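Local atomic coordinates of HTH-type transcriptional regulator cbl (Escherichia coli K12, PDB entry 2FYI), a protein that regulates transcription as a DNA-binding member of the LysR family, possibly as an accessory regulator of the cys regulon, and is represented here by its cofactor-binding domain. Residues L105-I110 with A133-L138; L193-G198 with Y204-L209. All blocks are in the same frame, centred on the assembly; numbering follows the deposited sequence.

Contact 1. Residues L105-I110 with A133-L138; sequences LTLESI and ARKGLL
Lys135 meets both Leu107 and Glu108, and it shows how one long side chain can pack its stem against an apolar neighbour and a carboxylate, and still bring its amino end to that carboxylate. Its CG lies 4.2 Å from CD1 of Leu107, the two side chains crossing at about a right angle. Leu107 itself is buried, with Ala131 and Phe132 of helix 125-134 and Phe186 also packed around it. Beyond CG the lysine chain bends at chi2 (-48°) and runs past the carboxylate of Glu108, so that CD comes within 3.7 Å of Glu108 OE2 before the amino group arrives. The salt bridge that follows is loose: Lys135 NZ is 3.5 Å from Glu108 OE2, and the hydrogen bond within it is weak. Glu108 is bent at chi2 (79°), which brings its end nearer to the lysine; because it was modelled in two conformers, the pairing is doubtful as a permanent link. A water donates to OE2 of Glu108 at 3.1 Å and is modelled close to the lysine amino group, although its exact position is uncertain at this resolution. Gly136 follows with positive phi, and its N donates to Ala133 O at 2.9 Å, turning the backbone out of the helix. Leu137 then points back toward 105-110, where its CD1 sits 4.3 Å from CA of Glu108; Ala111 also touches this leucine. Within 105-110, Thr106 occupies the N-cap of the short helix 107-110, and its OG1 is hydrogen-bonded to Ser109 OG at 3.1 Å. The contact thus sets the first turn of one helix against the finish of another, 125-134, whose end is a Schellman motif: Gly136 is the C-prime residue, and Leu137 N reaches back to Phe132 O.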
loop_
_atom_site.group_PDB
_atom_site.type_symbol
_atom_site.label_atom_id
_atom_site.label_comp_id
_atom_site.label_asym_id
_atom_site.label_seq_id
_atom_site.Cartn_x
_atom_site.Cartn_y
_atom_site.Cartn_z
ATOM N N LEU A 105 -20.855 3.015 -21.472
ATOM C CA LEU A 105 -20.108 1.984 -20.820
ATOM C C LEU A 105 -21.142 1.370 -19.894
ATOM O O LEU A 105 -21.796 2.106 -19.175
ATOM C CB LEU A 105 -19.074 2.733 -20.018
ATOM C CG LEU A 105 -17.764 2.110 -19.640
ATOM C CD1 LEU A 105 -17.107 1.574 -20.871
ATOM C CD2 LEU A 105 -16.996 3.255 -19.082
ATOM N N THR A 106 -21.358 0.063 -19.923
ATOM C CA THR A 106 -22.367 -0.537 -19.025
ATOM C C THR A 106 -21.680 -1.524 -18.093
ATOM O O THR A 106 -20.492 -1.883 -18.313
ATOM C CB THR A 106 -23.417 -1.302 -19.805
ATOM O OG1 THR A 106 -22.798 -2.446 -20.409
ATOM C CG2 THR A 106 -24.061 -0.432 -20.889
ATOM N N LEU A 107 -22.393 -1.963 -17.057
ATOM C CA LEU A 107 -21.814 -2.910 -16.090
ATOM C C LEU A 107 -21.471 -4.202 -16.788
ATOM O O LEU A 107 -20.366 -4.719 -16.662
ATOM C CB LEU A 107 -22.768 -3.185 -14.950
ATOM C CG LEU A 107 -22.687 -2.124 -13.860
ATOM C CD1 LEU A 107 -23.864 -2.190 -12.858
ATOM C CD2 LEU A 107 -21.379 -2.277 -13.152
ATOM N N GLU A 108 -22.445 -4.673 -17.547
ATOM C CA GLU A 108 -22.362 -5.853 -18.384
ATOM C C GLU A 108 -21.132 -5.862 -19.317
ATOM O O GLU A 108 -20.494 -6.905 -19.502
ATOM C CB GLU A 108 -23.670 -5.942 -19.164
ATOM C CG GLU A 108 -24.960 -5.719 -18.289
ATOM C CD GLU A 108 -25.303 -4.241 -17.952
ATOM O OE1 GLU A 108 -24.441 -3.347 -18.058
ATOM O OE2 GLU A 108 -26.452 -3.974 -17.547
ATOM N N SER A 109 -20.786 -4.710 -19.886
ATOM C CA SER A 109 -19.599 -4.578 -20.692
ATOM C C SER A 109 -18.373 -4.714 -19.835
ATOM O O SER A 109 -17.430 -5.423 -20.166
ATOM C CB SER A 109 -19.526 -3.216 -21.307
ATOM O OG SER A 109 -20.485 -3.119 -22.317
ATOM N N ILE A 110 -18.330 -3.967 -18.747
ATOM C CA ILE A 110 -17.127 -3.982 -17.976
ATOM C C ILE A 110 -16.942 -5.401 -17.469
ATOM O O ILE A 110 -15.812 -5.873 -17.325
ATOM C CB ILE A 110 -17.229 -2.993 -16.831
ATOM C CG1 ILE A 110 -17.380 -1.574 -17.404
ATOM C CG2 ILE A 110 -16.048 -3.132 -15.867
ATOM C CD1 ILE A 110 -17.483 -0.448 -16.329
ATOM N N ALA A 133 -23.809 -7.270 -8.619
ATOM C CA ALA A 133 -24.815 -8.241 -8.177
ATOM C C ALA A 133 -26.182 -7.833 -8.654
ATOM O O ALA A 133 -26.995 -8.671 -8.972
ATOM C CB ALA A 133 -24.817 -8.377 -6.737
ATOM N N ARG A 134 -26.449 -6.540 -8.717
ATOM C CA ARG A 134 -27.716 -6.118 -9.289
ATOM C C ARG A 134 -27.854 -6.617 -10.719
ATOM O O ARG A 134 -28.944 -6.814 -11.157
ATOM C CB ARG A 134 -27.886 -4.608 -9.250
ATOM C CG ARG A 134 -28.249 -4.047 -7.890
ATOM C CD ARG A 134 -28.138 -2.484 -7.877
ATOM N NE ARG A 134 -27.342 -1.962 -6.744
ATOM C CZ ARG A 134 -26.230 -1.219 -6.845
ATOM N NH1 ARG A 134 -25.746 -0.865 -8.043
ATOM N NH2 ARG A 134 -25.596 -0.829 -5.732
ATOM N N LYS A 135 -26.776 -6.850 -11.459
ATOM C CA LYS A 135 -26.955 -7.467 -12.780
ATOM C C LYS A 135 -26.823 -8.996 -12.821
ATOM O O LYS A 135 -26.590 -9.555 -13.897
ATOM C CB LYS A 135 -25.983 -6.899 -13.793
ATOM C CG LYS A 135 -26.149 -5.459 -14.025
ATOM C CD LYS A 135 -27.570 -5.129 -14.243
ATOM C CE LYS A 135 -27.758 -3.645 -14.038
ATOM N NZ LYS A 135 -28.715 -3.142 -15.069
ATOM N N GLY A 136 -26.966 -9.676 -11.679
ATOM C CA GLY A 136 -26.671 -11.121 -11.595
ATOM C C GLY A 136 -25.210 -11.573 -11.799
ATOM O O GLY A 136 -24.973 -12.755 -12.073
ATOM N N LEU A 137 -24.241 -10.661 -11.646
ATOM C CA LEU A 137 -22.871 -10.936 -12.018
ATOM C C LEU A 137 -21.839 -10.911 -10.895
ATOM O O LEU A 137 -21.946 -10.111 -9.956
ATOM C CB LEU A 137 -22.416 -9.900 -13.013
ATOM C CG LEU A 137 -22.928 -10.024 -14.440
ATOM C CD1 LEU A 137 -22.543 -8.784 -15.220
ATOM C CD2 LEU A 137 -22.404 -11.340 -15.109
ATOM N N LEU A 138 -20.812 -11.761 -11.035
ATOM C CA LEU A 138 -19.535 -11.650 -10.303
ATOM C C LEU A 138 -18.478 -10.973 -11.170
ATOM O O LEU A 138 -18.367 -11.281 -12.341
ATOM C CB LEU A 138 -19.006 -13.026 -9.942
ATOM C CG LEU A 138 -19.860 -13.840 -8.981
ATOM C CD1 LEU A 138 -19.319 -15.273 -8.893
ATOM C CD2 LEU A 138 -19.877 -13.157 -7.643
HETATM O O HOH W 1 -29.462 -4.589 -16.949
#

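Contact 2. Residues L193-G198 with Y204-L209; sequences LGLKRG and YVWRFL
The indole of Trp206 is met obliquely by Leu195, whose CD1 is 3.8 Å from CZ3 on the six-membered ring. Trp206 starts out away from the strand, yet with CG anti to the carbonyl carbon (chi1 -60°) the far end of the ring comes back toward it; the same indole makes a cation-pi contact with Lys222 of helix 218-226. The Phe208 ring has CD2 of Leu209 at its edge, in plane, while Leu16, Ile18, Leu29, Val32 and Ile66 also touch this phenylalanine. Both segments belong to the LysR substrate-binding domain, which has the fold of the type 2 periplasmic binding proteins: strand 189-196 pairs antiparallel with 66-69 and 79-94, and helix 203-212 returns over the sheet. The axes of 193-196 and 204-209 run nearly antiparallel, at 157°, and approach to 10.7 Å, a separation bridged by leucine and valine branches and the end of the indole. Leu195 divides its two methyls between neighbours. CD1 reaches tip to tip toward CD1 of Leu209, 3.8 Å away, besides meeting the tryptophan, while CD2 lies 4.0 Å from CG1 of Val205 as those two side chains slide past each other in opposite directions. Were Leu195 cut back to an alanine, a gap would probably open between Val205, Trp206 and Leu209, leaving the end of the indole without its aliphatic neighbour from the strand. Two residues earlier, Leu193 also points toward the helix, and its CD2 lies 4.3 Å from CD2 of Leu209; Ile68 touches this leucine as well.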
loop_
_atom_site.group_PDB
_atom_site.type_symbol
_atom_site.label_atom_id
_atom_site.label_comp_id
_atom_site.label_asym_id
_atom_site.label_seq_id
_atom_site.Cartn_x
_atom_site.Cartn_y
_atom_site.Cartn_z
ATOM N N LEU A 193 -14.149 10.896 9.150
ATOM C CA LEU A 193 -13.235 11.327 10.152
ATOM C C LEU A 193 -13.839 10.797 11.442
ATOM O O LEU A 193 -14.987 11.133 11.773
ATOM C CB LEU A 193 -13.268 12.826 10.181
ATOM C CG LEU A 193 -12.852 13.483 8.876
ATOM C CD1 LEU A 193 -13.667 14.745 8.654
ATOM C CD2 LEU A 193 -11.339 13.763 8.898
ATOM N N GLY A 194 -13.090 9.953 12.152
ATOM C CA GLY A 194 -13.578 9.375 13.395
ATOM C C GLY A 194 -12.779 9.774 14.627
ATOM O O GLY A 194 -11.579 10.036 14.549
ATOM N N LEU A 195 -13.450 9.833 15.772
ATOM C CA LEU A 195 -12.779 10.027 17.059
ATOM C C LEU A 195 -13.352 9.001 18.008
ATOM O O LEU A 195 -14.485 8.509 17.792
ATOM C CB LEU A 195 -13.085 11.415 17.636
ATOM C CG LEU A 195 -12.729 12.592 16.750
ATOM C CD1 LEU A 195 -13.405 13.859 17.183
ATOM C CD2 LEU A 195 -11.235 12.721 16.805
ATOM N N LYS A 196 -12.605 8.699 19.068
ATOM C CA LYS A 196 -13.139 7.860 20.135
ATOM C C LYS A 196 -14.285 8.563 20.859
ATOM O O LYS A 196 -14.179 9.737 21.239
ATOM C CB LYS A 196 -12.037 7.515 21.113
ATOM C CG LYS A 196 -12.422 6.595 22.239
ATOM C CD LYS A 196 -11.143 6.352 23.016
ATOM C CE LYS A 196 -11.394 5.938 24.440
ATOM N NZ LYS A 196 -11.682 4.502 24.456
ATOM N N ARG A 197 -15.386 7.853 21.040
ATOM C CA ARG A 197 -16.563 8.451 21.673
ATOM C C ARG A 197 -16.348 8.729 23.156
ATOM O O ARG A 197 -15.684 7.960 23.844
ATOM C CB ARG A 197 -17.751 7.532 21.483
ATOM C CG ARG A 197 -19.009 7.987 22.095
ATOM C CD ARG A 197 -20.019 6.923 21.833
ATOM N NE ARG A 197 -20.390 6.911 20.423
ATOM C CZ ARG A 197 -21.269 7.765 19.895
ATOM N NH1 ARG A 197 -21.848 8.691 20.679
ATOM N NH2 ARG A 197 -21.578 7.699 18.600
ATOM N N GLY A 198 -16.900 9.836 23.644
ATOM C CA GLY A 198 -16.682 10.263 25.025
ATOM C C GLY A 198 -15.239 10.638 25.370
ATOM O O GLY A 198 -14.910 10.855 26.527
ATOM N N TYR A 204 -5.842 21.265 19.316
ATOM C CA TYR A 204 -5.498 21.065 17.911
ATOM C C TYR A 204 -6.219 19.895 17.197
ATOM O O TYR A 204 -6.354 19.912 15.962
ATOM C CB TYR A 204 -3.989 20.994 17.711
ATOM C CG TYR A 204 -3.296 19.954 18.527
ATOM C CD1 TYR A 204 -2.449 20.316 19.580
ATOM C CD2 TYR A 204 -3.467 18.596 18.256
ATOM C CE1 TYR A 204 -1.775 19.338 20.353
ATOM C CE2 TYR A 204 -2.806 17.599 19.017
ATOM C CZ TYR A 204 -1.961 17.975 20.062
ATOM O OH TYR A 204 -1.305 17.008 20.818
ATOM N N VAL A 205 -6.676 18.891 17.947
ATOM C CA VAL A 205 -7.398 17.777 17.326
ATOM C C VAL A 205 -8.704 18.364 16.859
ATOM O O VAL A 205 -9.117 18.146 15.727
ATOM C CB VAL A 205 -7.725 16.647 18.330
ATOM C CG1 VAL A 205 -8.635 15.574 17.700
ATOM C CG2 VAL A 205 -6.462 16.064 18.914
ATOM N N TRP A 206 -9.346 19.142 17.734
ATOM C CA TRP A 206 -10.651 19.722 17.400
ATOM C C TRP A 206 -10.520 20.600 16.163
ATOM O O TRP A 206 -11.362 20.557 15.265
ATOM C CB TRP A 206 -11.247 20.508 18.563
ATOM C CG TRP A 206 -11.466 19.711 19.795
ATOM C CD1 TRP A 206 -10.881 19.912 21.037
ATOM C CD2 TRP A 206 -12.330 18.590 19.942
ATOM N NE1 TRP A 206 -11.347 18.981 21.942
ATOM C CE2 TRP A 206 -12.235 18.155 21.295
ATOM C CE3 TRP A 206 -13.178 17.903 19.073
ATOM C CZ2 TRP A 206 -12.961 17.054 21.780
ATOM C CZ3 TRP A 206 -13.896 16.816 19.556
ATOM C CH2 TRP A 206 -13.784 16.404 20.894
ATOM N N ARG A 207 -9.434 21.365 16.103
ATOM C CA ARG A 207 -9.210 22.188 14.941
ATOM C C ARG A 207 -8.986 21.410 13.649
ATOM O O ARG A 207 -9.498 21.787 12.609
ATOM C CB ARG A 207 -8.071 23.157 15.148
ATOM C CG ARG A 207 -8.093 24.167 14.024
ATOM C CD ARG A 207 -9.277 25.124 14.203
ATOM N NE ARG A 207 -8.856 26.216 15.082
ATOM C CZ ARG A 207 -8.322 27.361 14.638
ATOM N NH1 ARG A 207 -8.193 27.568 13.318
ATOM N NH2 ARG A 207 -7.937 28.310 15.502
ATOM N N PHE A 208 -8.215 20.332 13.707
ATOM C CA PHE A 208 -7.942 19.561 12.510
ATOM C C PHE A 208 -9.218 19.164 11.804
ATOM O O PHE A 208 -9.309 19.230 10.584
ATOM C CB PHE A 208 -7.168 18.299 12.848
ATOM C CG PHE A 208 -6.733 17.528 11.636
ATOM C CD1 PHE A 208 -5.487 17.732 11.083
ATOM C CD2 PHE A 208 -7.588 16.613 11.028
ATOM C CE1 PHE A 208 -5.096 17.029 9.943
ATOM C CE2 PHE A 208 -7.192 15.901 9.888
ATOM C CZ PHE A 208 -5.951 16.117 9.353
ATOM N N LEU A 209 -10.206 18.735 12.577
ATOM C CA LEU A 209 -11.446 18.267 11.979
ATOM C C LEU A 209 -12.093 19.413 11.259
ATOM O O LEU A 209 -12.565 19.261 10.135
ATOM C CB LEU A 209 -12.415 17.676 13.016
ATOM C CG LEU A 209 -12.032 16.333 13.645
ATOM C CD1 LEU A 209 -13.227 15.456 13.761
ATOM C CD2 LEU A 209 -11.032 15.645 12.778
#

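In the fold
The centres of contact 1 and contact 2 lie on opposite sides of the chain's centre, about 24 and 17 Å from it. Their own centres are about 39 Å apart and their nearest atoms about 22 Å, so neither touches the other. In the two-subdomain fold of LysR regulators, 105-110 and 133-138 fall in the half containing strands 115-118, 141-145 and 161-165, whereas 193-198 and 204-209 fall in the half containing strands 14-20, 43-49 and 66-69. The long strand 79-94 pairs with strands of both halves. As in relatives, the cofactor pocket probably lies in the cleft between the halves; each contact lies within one half, and neither spans the two.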